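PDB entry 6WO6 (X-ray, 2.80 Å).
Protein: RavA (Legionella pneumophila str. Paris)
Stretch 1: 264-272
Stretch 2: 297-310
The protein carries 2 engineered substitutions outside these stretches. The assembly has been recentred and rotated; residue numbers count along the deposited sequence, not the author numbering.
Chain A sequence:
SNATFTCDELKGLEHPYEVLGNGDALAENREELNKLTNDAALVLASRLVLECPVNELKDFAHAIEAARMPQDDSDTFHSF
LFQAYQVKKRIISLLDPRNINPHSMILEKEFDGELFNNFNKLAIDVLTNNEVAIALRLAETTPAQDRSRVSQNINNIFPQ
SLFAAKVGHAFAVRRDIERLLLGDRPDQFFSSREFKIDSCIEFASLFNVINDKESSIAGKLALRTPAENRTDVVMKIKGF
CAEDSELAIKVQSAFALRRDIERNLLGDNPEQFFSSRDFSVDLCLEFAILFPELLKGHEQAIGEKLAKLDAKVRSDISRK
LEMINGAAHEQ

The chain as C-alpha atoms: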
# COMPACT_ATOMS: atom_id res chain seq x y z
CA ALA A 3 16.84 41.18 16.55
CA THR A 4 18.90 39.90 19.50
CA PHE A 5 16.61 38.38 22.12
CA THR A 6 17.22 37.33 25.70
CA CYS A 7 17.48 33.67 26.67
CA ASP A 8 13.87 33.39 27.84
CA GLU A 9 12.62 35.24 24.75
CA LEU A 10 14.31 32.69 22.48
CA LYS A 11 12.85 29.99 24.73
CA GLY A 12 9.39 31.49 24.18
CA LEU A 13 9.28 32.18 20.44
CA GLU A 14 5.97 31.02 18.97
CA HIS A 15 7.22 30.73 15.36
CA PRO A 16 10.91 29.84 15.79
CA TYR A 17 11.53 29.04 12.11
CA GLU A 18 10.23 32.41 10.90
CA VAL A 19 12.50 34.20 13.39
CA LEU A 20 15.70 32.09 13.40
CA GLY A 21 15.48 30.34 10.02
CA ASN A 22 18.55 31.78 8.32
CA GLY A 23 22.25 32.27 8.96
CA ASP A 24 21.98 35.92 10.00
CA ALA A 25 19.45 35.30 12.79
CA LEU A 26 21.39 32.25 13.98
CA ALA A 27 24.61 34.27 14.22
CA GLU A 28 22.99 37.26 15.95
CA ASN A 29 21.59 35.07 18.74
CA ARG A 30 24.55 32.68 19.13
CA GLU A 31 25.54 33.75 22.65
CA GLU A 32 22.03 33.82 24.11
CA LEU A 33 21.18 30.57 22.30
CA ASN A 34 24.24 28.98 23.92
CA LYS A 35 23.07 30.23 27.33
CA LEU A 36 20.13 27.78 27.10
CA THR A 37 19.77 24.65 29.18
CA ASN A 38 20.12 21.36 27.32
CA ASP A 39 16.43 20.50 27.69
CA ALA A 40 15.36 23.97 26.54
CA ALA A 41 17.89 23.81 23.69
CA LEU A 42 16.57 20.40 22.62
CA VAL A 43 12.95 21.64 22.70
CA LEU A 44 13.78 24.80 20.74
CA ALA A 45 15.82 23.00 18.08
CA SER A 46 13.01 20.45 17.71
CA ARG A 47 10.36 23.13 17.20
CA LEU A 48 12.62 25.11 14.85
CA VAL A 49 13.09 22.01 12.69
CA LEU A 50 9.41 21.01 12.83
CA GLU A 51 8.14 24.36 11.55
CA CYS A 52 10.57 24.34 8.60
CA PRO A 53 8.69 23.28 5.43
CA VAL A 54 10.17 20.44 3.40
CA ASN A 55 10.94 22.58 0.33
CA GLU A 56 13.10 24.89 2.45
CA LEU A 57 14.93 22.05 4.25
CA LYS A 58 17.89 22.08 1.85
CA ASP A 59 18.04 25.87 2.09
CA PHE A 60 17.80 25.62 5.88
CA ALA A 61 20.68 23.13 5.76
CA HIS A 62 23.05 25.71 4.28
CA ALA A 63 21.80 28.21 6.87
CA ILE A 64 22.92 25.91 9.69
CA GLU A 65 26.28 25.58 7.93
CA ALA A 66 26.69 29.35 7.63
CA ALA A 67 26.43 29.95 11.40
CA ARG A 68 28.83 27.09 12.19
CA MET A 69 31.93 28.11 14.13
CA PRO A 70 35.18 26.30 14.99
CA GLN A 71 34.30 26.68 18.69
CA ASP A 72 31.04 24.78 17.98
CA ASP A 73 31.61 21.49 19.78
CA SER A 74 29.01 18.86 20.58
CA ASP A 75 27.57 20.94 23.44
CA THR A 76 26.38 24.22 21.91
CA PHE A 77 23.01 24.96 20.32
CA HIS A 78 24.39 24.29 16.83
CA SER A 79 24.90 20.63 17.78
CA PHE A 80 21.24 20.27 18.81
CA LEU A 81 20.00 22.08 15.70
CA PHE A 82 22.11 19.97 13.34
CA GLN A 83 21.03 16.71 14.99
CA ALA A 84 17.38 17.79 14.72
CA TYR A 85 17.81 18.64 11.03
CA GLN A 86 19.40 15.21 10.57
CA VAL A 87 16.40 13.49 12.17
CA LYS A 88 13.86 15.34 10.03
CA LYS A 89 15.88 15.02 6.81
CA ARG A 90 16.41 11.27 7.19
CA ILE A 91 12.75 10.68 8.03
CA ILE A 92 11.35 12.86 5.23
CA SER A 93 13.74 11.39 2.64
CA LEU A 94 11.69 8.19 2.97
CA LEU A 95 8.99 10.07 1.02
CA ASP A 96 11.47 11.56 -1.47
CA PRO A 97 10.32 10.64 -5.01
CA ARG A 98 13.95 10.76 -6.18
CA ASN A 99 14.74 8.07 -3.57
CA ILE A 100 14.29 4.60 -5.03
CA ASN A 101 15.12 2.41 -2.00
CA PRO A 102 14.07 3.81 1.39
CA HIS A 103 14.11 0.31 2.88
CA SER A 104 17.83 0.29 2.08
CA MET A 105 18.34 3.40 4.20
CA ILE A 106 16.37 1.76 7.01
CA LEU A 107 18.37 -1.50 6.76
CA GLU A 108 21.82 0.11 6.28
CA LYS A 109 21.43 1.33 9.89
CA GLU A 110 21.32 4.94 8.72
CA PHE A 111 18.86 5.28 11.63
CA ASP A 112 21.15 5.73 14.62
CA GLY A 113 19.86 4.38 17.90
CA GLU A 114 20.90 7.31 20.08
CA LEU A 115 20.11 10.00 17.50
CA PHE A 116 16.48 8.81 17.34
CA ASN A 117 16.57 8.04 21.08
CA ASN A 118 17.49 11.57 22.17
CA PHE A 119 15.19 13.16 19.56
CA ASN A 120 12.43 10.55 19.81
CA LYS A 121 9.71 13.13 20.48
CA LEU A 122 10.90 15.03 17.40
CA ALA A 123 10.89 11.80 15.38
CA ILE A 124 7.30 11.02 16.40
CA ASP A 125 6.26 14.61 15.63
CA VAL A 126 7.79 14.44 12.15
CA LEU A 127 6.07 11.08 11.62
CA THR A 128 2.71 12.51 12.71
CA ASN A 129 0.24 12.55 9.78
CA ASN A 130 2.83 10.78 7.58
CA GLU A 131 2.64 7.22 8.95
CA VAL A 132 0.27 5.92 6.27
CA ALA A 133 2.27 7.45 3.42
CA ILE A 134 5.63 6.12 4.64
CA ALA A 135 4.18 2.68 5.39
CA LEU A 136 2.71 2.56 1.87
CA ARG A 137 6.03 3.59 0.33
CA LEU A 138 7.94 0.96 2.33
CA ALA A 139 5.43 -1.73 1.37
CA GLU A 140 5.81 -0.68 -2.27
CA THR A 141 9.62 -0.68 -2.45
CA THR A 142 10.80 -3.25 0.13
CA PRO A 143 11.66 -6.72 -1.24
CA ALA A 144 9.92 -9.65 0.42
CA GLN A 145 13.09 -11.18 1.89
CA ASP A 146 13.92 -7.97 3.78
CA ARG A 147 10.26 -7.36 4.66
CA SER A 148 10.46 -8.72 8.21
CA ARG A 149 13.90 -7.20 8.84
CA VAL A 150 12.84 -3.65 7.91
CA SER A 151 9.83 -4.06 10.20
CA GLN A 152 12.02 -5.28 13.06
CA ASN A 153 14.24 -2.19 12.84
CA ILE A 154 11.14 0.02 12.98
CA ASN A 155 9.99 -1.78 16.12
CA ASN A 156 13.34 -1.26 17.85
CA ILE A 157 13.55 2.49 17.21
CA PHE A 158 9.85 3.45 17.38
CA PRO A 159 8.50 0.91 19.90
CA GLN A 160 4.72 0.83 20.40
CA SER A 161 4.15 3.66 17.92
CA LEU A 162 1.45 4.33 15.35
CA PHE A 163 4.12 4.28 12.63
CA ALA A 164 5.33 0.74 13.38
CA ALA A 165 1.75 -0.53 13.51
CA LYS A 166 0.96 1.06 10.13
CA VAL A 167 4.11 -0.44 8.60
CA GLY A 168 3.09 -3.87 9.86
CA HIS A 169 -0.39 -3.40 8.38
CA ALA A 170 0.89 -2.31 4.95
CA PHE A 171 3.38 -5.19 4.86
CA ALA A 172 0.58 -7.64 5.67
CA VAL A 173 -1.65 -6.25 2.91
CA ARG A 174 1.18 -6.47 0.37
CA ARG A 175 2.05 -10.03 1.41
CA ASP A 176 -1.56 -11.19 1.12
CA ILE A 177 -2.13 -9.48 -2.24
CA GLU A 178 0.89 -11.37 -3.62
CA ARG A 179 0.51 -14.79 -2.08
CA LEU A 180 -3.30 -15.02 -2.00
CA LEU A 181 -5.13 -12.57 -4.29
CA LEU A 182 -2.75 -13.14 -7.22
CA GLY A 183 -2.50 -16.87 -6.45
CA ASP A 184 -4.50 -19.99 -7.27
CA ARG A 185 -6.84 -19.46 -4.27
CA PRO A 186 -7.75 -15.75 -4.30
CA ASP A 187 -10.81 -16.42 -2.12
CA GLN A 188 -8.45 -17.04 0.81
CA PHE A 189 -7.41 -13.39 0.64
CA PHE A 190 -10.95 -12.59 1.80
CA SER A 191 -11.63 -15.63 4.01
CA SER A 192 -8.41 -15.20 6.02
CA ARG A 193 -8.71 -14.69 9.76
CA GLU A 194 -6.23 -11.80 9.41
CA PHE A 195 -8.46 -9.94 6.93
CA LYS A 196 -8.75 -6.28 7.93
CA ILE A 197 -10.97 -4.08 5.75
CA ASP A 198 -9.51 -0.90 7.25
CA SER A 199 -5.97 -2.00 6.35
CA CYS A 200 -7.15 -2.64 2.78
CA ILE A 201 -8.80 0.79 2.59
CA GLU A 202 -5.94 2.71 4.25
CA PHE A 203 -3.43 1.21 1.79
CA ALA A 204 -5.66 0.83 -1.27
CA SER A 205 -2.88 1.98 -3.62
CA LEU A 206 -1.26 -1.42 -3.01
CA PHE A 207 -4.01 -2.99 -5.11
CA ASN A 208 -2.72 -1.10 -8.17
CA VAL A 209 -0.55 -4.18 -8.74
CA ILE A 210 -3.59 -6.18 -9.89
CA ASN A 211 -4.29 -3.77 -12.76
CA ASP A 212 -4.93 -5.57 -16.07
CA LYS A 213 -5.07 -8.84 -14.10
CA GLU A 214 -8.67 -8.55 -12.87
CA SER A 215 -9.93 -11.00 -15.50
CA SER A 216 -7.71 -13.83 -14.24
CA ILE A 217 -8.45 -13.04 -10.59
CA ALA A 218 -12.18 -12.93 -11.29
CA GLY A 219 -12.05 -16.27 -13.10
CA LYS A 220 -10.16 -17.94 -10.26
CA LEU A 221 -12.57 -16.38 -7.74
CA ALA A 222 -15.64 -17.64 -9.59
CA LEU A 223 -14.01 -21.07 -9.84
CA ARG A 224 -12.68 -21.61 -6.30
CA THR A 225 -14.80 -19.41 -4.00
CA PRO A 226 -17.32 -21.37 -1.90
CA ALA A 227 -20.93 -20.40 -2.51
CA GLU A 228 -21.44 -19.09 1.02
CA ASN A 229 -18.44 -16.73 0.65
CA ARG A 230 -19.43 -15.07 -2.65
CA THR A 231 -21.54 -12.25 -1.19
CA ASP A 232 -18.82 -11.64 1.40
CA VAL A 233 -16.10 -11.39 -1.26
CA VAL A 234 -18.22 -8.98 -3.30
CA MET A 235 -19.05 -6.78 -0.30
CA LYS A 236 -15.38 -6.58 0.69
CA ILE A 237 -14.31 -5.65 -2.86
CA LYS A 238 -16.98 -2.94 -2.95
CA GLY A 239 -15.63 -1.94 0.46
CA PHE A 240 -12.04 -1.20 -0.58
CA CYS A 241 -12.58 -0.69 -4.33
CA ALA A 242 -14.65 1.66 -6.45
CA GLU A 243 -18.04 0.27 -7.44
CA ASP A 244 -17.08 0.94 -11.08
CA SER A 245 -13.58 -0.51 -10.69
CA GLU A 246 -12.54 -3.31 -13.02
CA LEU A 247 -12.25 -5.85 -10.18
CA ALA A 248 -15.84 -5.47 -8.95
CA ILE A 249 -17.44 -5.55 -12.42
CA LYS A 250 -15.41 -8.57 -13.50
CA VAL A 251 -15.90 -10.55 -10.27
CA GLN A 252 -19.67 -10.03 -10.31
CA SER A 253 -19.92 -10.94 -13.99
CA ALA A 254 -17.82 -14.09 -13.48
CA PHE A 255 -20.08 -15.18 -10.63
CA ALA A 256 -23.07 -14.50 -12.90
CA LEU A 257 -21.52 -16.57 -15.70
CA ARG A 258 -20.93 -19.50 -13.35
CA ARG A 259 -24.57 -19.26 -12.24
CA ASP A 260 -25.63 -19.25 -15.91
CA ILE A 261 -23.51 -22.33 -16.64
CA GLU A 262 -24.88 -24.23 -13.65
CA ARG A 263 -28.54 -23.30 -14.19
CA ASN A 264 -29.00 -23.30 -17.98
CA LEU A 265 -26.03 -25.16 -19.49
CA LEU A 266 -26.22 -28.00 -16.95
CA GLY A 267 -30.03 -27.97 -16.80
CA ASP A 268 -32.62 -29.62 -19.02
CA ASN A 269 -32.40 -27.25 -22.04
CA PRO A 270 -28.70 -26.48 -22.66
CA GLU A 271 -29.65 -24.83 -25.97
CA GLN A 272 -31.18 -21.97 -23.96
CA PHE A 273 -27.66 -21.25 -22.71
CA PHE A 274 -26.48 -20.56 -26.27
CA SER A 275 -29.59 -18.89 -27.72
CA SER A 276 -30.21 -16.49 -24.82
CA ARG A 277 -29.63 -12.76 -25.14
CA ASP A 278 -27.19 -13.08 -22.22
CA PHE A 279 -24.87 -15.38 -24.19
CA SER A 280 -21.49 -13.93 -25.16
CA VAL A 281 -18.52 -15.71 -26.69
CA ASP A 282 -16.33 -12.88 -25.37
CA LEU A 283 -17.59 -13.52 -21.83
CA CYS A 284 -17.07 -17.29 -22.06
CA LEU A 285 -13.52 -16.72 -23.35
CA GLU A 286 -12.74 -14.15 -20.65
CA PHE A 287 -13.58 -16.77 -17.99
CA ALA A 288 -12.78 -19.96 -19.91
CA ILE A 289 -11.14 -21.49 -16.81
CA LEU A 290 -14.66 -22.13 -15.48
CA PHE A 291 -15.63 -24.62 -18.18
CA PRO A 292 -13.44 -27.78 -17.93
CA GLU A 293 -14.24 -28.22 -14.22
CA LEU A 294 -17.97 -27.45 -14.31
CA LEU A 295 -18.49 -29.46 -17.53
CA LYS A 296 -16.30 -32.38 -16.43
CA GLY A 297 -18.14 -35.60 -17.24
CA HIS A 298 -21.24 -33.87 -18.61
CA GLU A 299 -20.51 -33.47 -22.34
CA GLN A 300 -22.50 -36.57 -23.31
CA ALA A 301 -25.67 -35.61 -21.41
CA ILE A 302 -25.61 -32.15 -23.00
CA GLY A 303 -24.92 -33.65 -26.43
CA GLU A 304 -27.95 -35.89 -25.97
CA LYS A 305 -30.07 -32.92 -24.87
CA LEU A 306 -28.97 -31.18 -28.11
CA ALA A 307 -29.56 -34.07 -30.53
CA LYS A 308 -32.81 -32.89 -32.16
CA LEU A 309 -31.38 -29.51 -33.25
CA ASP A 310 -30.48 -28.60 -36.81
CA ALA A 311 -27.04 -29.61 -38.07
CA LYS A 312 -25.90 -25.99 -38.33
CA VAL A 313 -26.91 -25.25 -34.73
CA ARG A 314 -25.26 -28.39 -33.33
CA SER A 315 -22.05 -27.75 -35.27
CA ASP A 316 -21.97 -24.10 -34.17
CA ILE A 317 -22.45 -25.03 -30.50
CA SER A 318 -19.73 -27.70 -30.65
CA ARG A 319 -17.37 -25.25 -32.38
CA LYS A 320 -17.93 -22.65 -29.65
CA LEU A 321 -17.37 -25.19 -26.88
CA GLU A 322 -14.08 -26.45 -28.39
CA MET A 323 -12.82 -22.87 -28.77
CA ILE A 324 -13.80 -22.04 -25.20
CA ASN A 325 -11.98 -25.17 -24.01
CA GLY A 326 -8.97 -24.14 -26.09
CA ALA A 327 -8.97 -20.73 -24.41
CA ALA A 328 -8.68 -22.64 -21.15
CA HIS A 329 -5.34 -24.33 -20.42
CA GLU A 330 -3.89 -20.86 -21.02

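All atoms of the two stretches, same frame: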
# COMPACT_ATOMS: atom_id res chain seq x y z
N ASN A 264 -28.49 -23.10 -16.63
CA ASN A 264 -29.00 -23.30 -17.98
C ASN A 264 -28.18 -24.28 -18.81
O ASN A 264 -28.75 -25.09 -19.54
CB ASN A 264 -29.07 -21.95 -18.71
CG ASN A 264 -30.03 -20.99 -18.05
OD1 ASN A 264 -31.15 -21.36 -17.69
ND2 ASN A 264 -29.60 -19.75 -17.86
N LEU A 265 -26.85 -24.24 -18.71
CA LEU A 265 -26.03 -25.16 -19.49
C LEU A 265 -26.06 -26.57 -18.91
O LEU A 265 -26.00 -27.55 -19.67
CB LEU A 265 -24.59 -24.66 -19.58
CG LEU A 265 -23.68 -25.47 -20.51
CD1 LEU A 265 -24.31 -25.56 -21.89
CD2 LEU A 265 -22.30 -24.86 -20.59
N LEU A 266 -26.15 -26.70 -17.59
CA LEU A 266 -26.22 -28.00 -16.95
C LEU A 266 -27.64 -28.38 -16.54
O LEU A 266 -27.83 -29.34 -15.78
CB LEU A 266 -25.30 -28.03 -15.73
CG LEU A 266 -23.83 -27.77 -16.10
CD1 LEU A 266 -22.91 -27.96 -14.90
CD2 LEU A 266 -23.43 -28.68 -17.24
N GLY A 267 -28.64 -27.66 -17.04
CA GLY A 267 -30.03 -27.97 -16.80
C GLY A 267 -30.61 -28.90 -17.85
O GLY A 267 -29.91 -29.73 -18.43
N ASP A 268 -31.91 -28.74 -18.10
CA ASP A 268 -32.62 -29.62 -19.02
C ASP A 268 -32.58 -29.14 -20.47
O ASP A 268 -32.69 -29.96 -21.38
CB ASP A 268 -34.08 -29.77 -18.59
CG ASP A 268 -34.22 -30.50 -17.27
OD1 ASP A 268 -33.47 -31.47 -17.04
OD2 ASP A 268 -35.10 -30.11 -16.47
N ASN A 269 -32.41 -27.84 -20.70
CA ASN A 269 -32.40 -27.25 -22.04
C ASN A 269 -31.10 -26.48 -22.25
O ASN A 269 -31.09 -25.24 -22.25
CB ASN A 269 -33.60 -26.34 -22.25
CG ASN A 269 -34.71 -27.00 -23.04
OD1 ASN A 269 -34.64 -27.10 -24.27
ND2 ASN A 269 -35.75 -27.46 -22.34
N PRO A 270 -29.98 -27.19 -22.46
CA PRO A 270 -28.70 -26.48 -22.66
C PRO A 270 -28.70 -25.52 -23.83
O PRO A 270 -27.92 -24.56 -23.83
CB PRO A 270 -27.70 -27.63 -22.88
CG PRO A 270 -28.32 -28.80 -22.19
CD PRO A 270 -29.80 -28.65 -22.41
N GLU A 271 -29.56 -25.74 -24.83
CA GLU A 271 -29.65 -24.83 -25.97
C GLU A 271 -30.01 -23.42 -25.53
O GLU A 271 -29.53 -22.44 -26.12
CB GLU A 271 -30.66 -25.36 -26.99
CG GLU A 271 -31.05 -24.38 -28.08
CD GLU A 271 -32.31 -23.61 -27.74
OE1 GLU A 271 -33.10 -24.09 -26.91
OE2 GLU A 271 -32.51 -22.51 -28.31
N GLN A 272 -30.84 -23.29 -24.49
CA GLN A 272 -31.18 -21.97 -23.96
C GLN A 272 -29.95 -21.21 -23.51
O GLN A 272 -29.93 -19.97 -23.53
CB GLN A 272 -32.17 -22.10 -22.81
CG GLN A 272 -33.47 -22.79 -23.17
CD GLN A 272 -34.39 -22.94 -21.97
OE1 GLN A 272 -33.99 -22.71 -20.83
NE2 GLN A 272 -35.63 -23.35 -22.23
N GLY A 297 -17.25 -34.45 -17.27
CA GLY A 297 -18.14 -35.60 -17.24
C GLY A 297 -19.60 -35.25 -17.46
O GLY A 297 -20.48 -35.90 -16.88
N HIS A 298 -19.88 -34.23 -18.27
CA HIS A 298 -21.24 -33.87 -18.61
C HIS A 298 -21.45 -33.65 -20.10
O HIS A 298 -22.58 -33.37 -20.52
CB HIS A 298 -21.68 -32.60 -17.86
CG HIS A 298 -22.04 -32.83 -16.43
ND1 HIS A 298 -21.25 -32.41 -15.38
CD2 HIS A 298 -23.11 -33.43 -15.87
CE1 HIS A 298 -21.81 -32.75 -14.24
NE2 HIS A 298 -22.95 -33.37 -14.50
N GLU A 299 -20.40 -33.77 -20.92
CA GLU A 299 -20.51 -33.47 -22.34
C GLU A 299 -21.52 -34.38 -23.04
O GLU A 299 -22.21 -33.94 -23.97
CB GLU A 299 -19.14 -33.58 -23.02
CG GLU A 299 -18.27 -32.34 -22.89
CD GLU A 299 -17.17 -32.50 -21.85
OE1 GLU A 299 -17.21 -33.48 -21.08
OE2 GLU A 299 -16.27 -31.63 -21.82
N GLN A 300 -21.62 -35.64 -22.61
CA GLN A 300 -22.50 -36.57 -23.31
C GLN A 300 -23.97 -36.27 -23.01
O GLN A 300 -24.81 -36.35 -23.90
CB GLN A 300 -22.16 -38.01 -22.93
CG GLN A 300 -22.60 -39.02 -23.98
CD GLN A 300 -22.89 -40.39 -23.40
OE1 GLN A 300 -23.63 -40.52 -22.43
NE2 GLN A 300 -22.30 -41.42 -23.99
N ALA A 301 -24.29 -35.94 -21.75
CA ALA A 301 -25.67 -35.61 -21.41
C ALA A 301 -26.13 -34.37 -22.16
O ALA A 301 -27.25 -34.33 -22.69
CB ALA A 301 -25.81 -35.40 -19.90
N ILE A 302 -25.27 -33.35 -22.25
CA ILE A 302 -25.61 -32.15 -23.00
C ILE A 302 -25.74 -32.47 -24.49
O ILE A 302 -26.68 -32.00 -25.16
CB ILE A 302 -24.55 -31.06 -22.74
CG1 ILE A 302 -24.47 -30.76 -21.25
CG2 ILE A 302 -24.88 -29.80 -23.52
CD1 ILE A 302 -23.31 -29.87 -20.85
N GLY A 303 -24.82 -33.26 -25.03
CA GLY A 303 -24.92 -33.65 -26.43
C GLY A 303 -26.20 -34.39 -26.74
O GLY A 303 -26.77 -34.25 -27.83
N GLU A 304 -26.68 -35.20 -25.79
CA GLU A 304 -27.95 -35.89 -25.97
C GLU A 304 -29.12 -34.92 -25.87
O GLU A 304 -30.11 -35.05 -26.60
CB GLU A 304 -28.10 -37.02 -24.95
CG GLU A 304 -27.12 -38.16 -25.13
CD GLU A 304 -27.42 -39.33 -24.21
OE1 GLU A 304 -27.13 -40.48 -24.58
OE2 GLU A 304 -27.96 -39.08 -23.10
N LYS A 305 -29.03 -33.95 -24.96
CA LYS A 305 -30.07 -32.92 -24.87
C LYS A 305 -30.01 -31.91 -26.01
O LYS A 305 -30.85 -31.00 -26.04
CB LYS A 305 -29.97 -32.19 -23.53
CG LYS A 305 -30.20 -33.06 -22.30
CD LYS A 305 -30.16 -32.22 -21.03
CE LYS A 305 -30.13 -33.09 -19.78
NZ LYS A 305 -28.84 -33.82 -19.64
N LEU A 306 -29.04 -32.04 -26.92
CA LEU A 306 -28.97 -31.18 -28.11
C LEU A 306 -29.16 -31.96 -29.41
O LEU A 306 -28.88 -31.41 -30.49
CB LEU A 306 -27.63 -30.44 -28.15
CG LEU A 306 -27.25 -29.51 -27.00
CD1 LEU A 306 -25.78 -29.10 -27.12
CD2 LEU A 306 -28.15 -28.28 -26.96
N ALA A 307 -29.63 -33.20 -29.35
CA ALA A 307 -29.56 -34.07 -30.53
C ALA A 307 -30.57 -33.68 -31.61
O ALA A 307 -30.29 -33.83 -32.80
CB ALA A 307 -29.75 -35.52 -30.12
N LYS A 308 -31.74 -33.18 -31.21
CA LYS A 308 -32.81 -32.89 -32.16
C LYS A 308 -32.69 -31.50 -32.79
O LYS A 308 -33.64 -31.06 -33.46
CB LYS A 308 -34.17 -33.03 -31.48
CG LYS A 308 -34.55 -34.47 -31.17
CD LYS A 308 -35.98 -34.58 -30.67
CE LYS A 308 -36.46 -36.02 -30.69
NZ LYS A 308 -36.48 -36.59 -32.07
N LEU A 309 -31.57 -30.81 -32.62
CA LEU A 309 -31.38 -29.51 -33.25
C LEU A 309 -30.88 -29.68 -34.68
O LEU A 309 -30.44 -30.75 -35.09
CB LEU A 309 -30.40 -28.66 -32.44
CG LEU A 309 -30.85 -28.26 -31.03
CD1 LEU A 309 -29.72 -27.58 -30.28
CD2 LEU A 309 -32.07 -27.36 -31.10
N ASP A 310 -30.97 -28.59 -35.44
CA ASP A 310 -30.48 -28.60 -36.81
C ASP A 310 -28.97 -28.82 -36.82
O ASP A 310 -28.27 -28.58 -35.83
CB ASP A 310 -30.82 -27.29 -37.52
CG ASP A 310 -32.30 -27.17 -37.85
OD1 ASP A 310 -32.96 -28.22 -38.03
OD2 ASP A 310 -32.81 -26.03 -37.93

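Ile 302 lies at the centre of this contact, buried, with its CA-to-CB bond directed toward the other stretch. Its branched side chain reaches its neighbours through different methyl groups: CG2 packs 3.6 Å from CB of Pro 270, while CD1 lies 3.8 Å from CD2 of Leu 266 and 3.7 Å from the backbone O of Leu 265. A beta-branched residue suits this place because its two methyls meet separate parts of the other stretch, CG2 the proline and CD1 the leucines, with no polar side-chain group left buried. Pro 270 answers it with a compact, rigid ring, whose CB is also 4.2 Å from CD2 of Leu 306.

Four residues on, past the helix, Leu 306 starts out sideways, but its apolar end, long enough to reach across, comes nearer, bringing CD2 to 3.6 Å from N of Glu 271. The aliphatic base of Glu 271 joins the packing, its CB 4.1 Å from CD1 of Leu 309, while the end of the side chain leads away and its OE2 is hydrogen-bonded elsewhere in the structure.

At the exposed edge, Lys 305 lays its methylene chain along the loop, with CD 3.4 Å from O of Asp 268 and CB 3.7 Å from CD of Pro 270. Lysine suits this edge because its methylenes cover it while the charged NZ stays clear of the apolar centre. Its NZ makes a weak hydrogen bond to O of Ala 301 (3.5 Å), within its own stretch. No hydrogen bond crosses the contact, which therefore rests on packing.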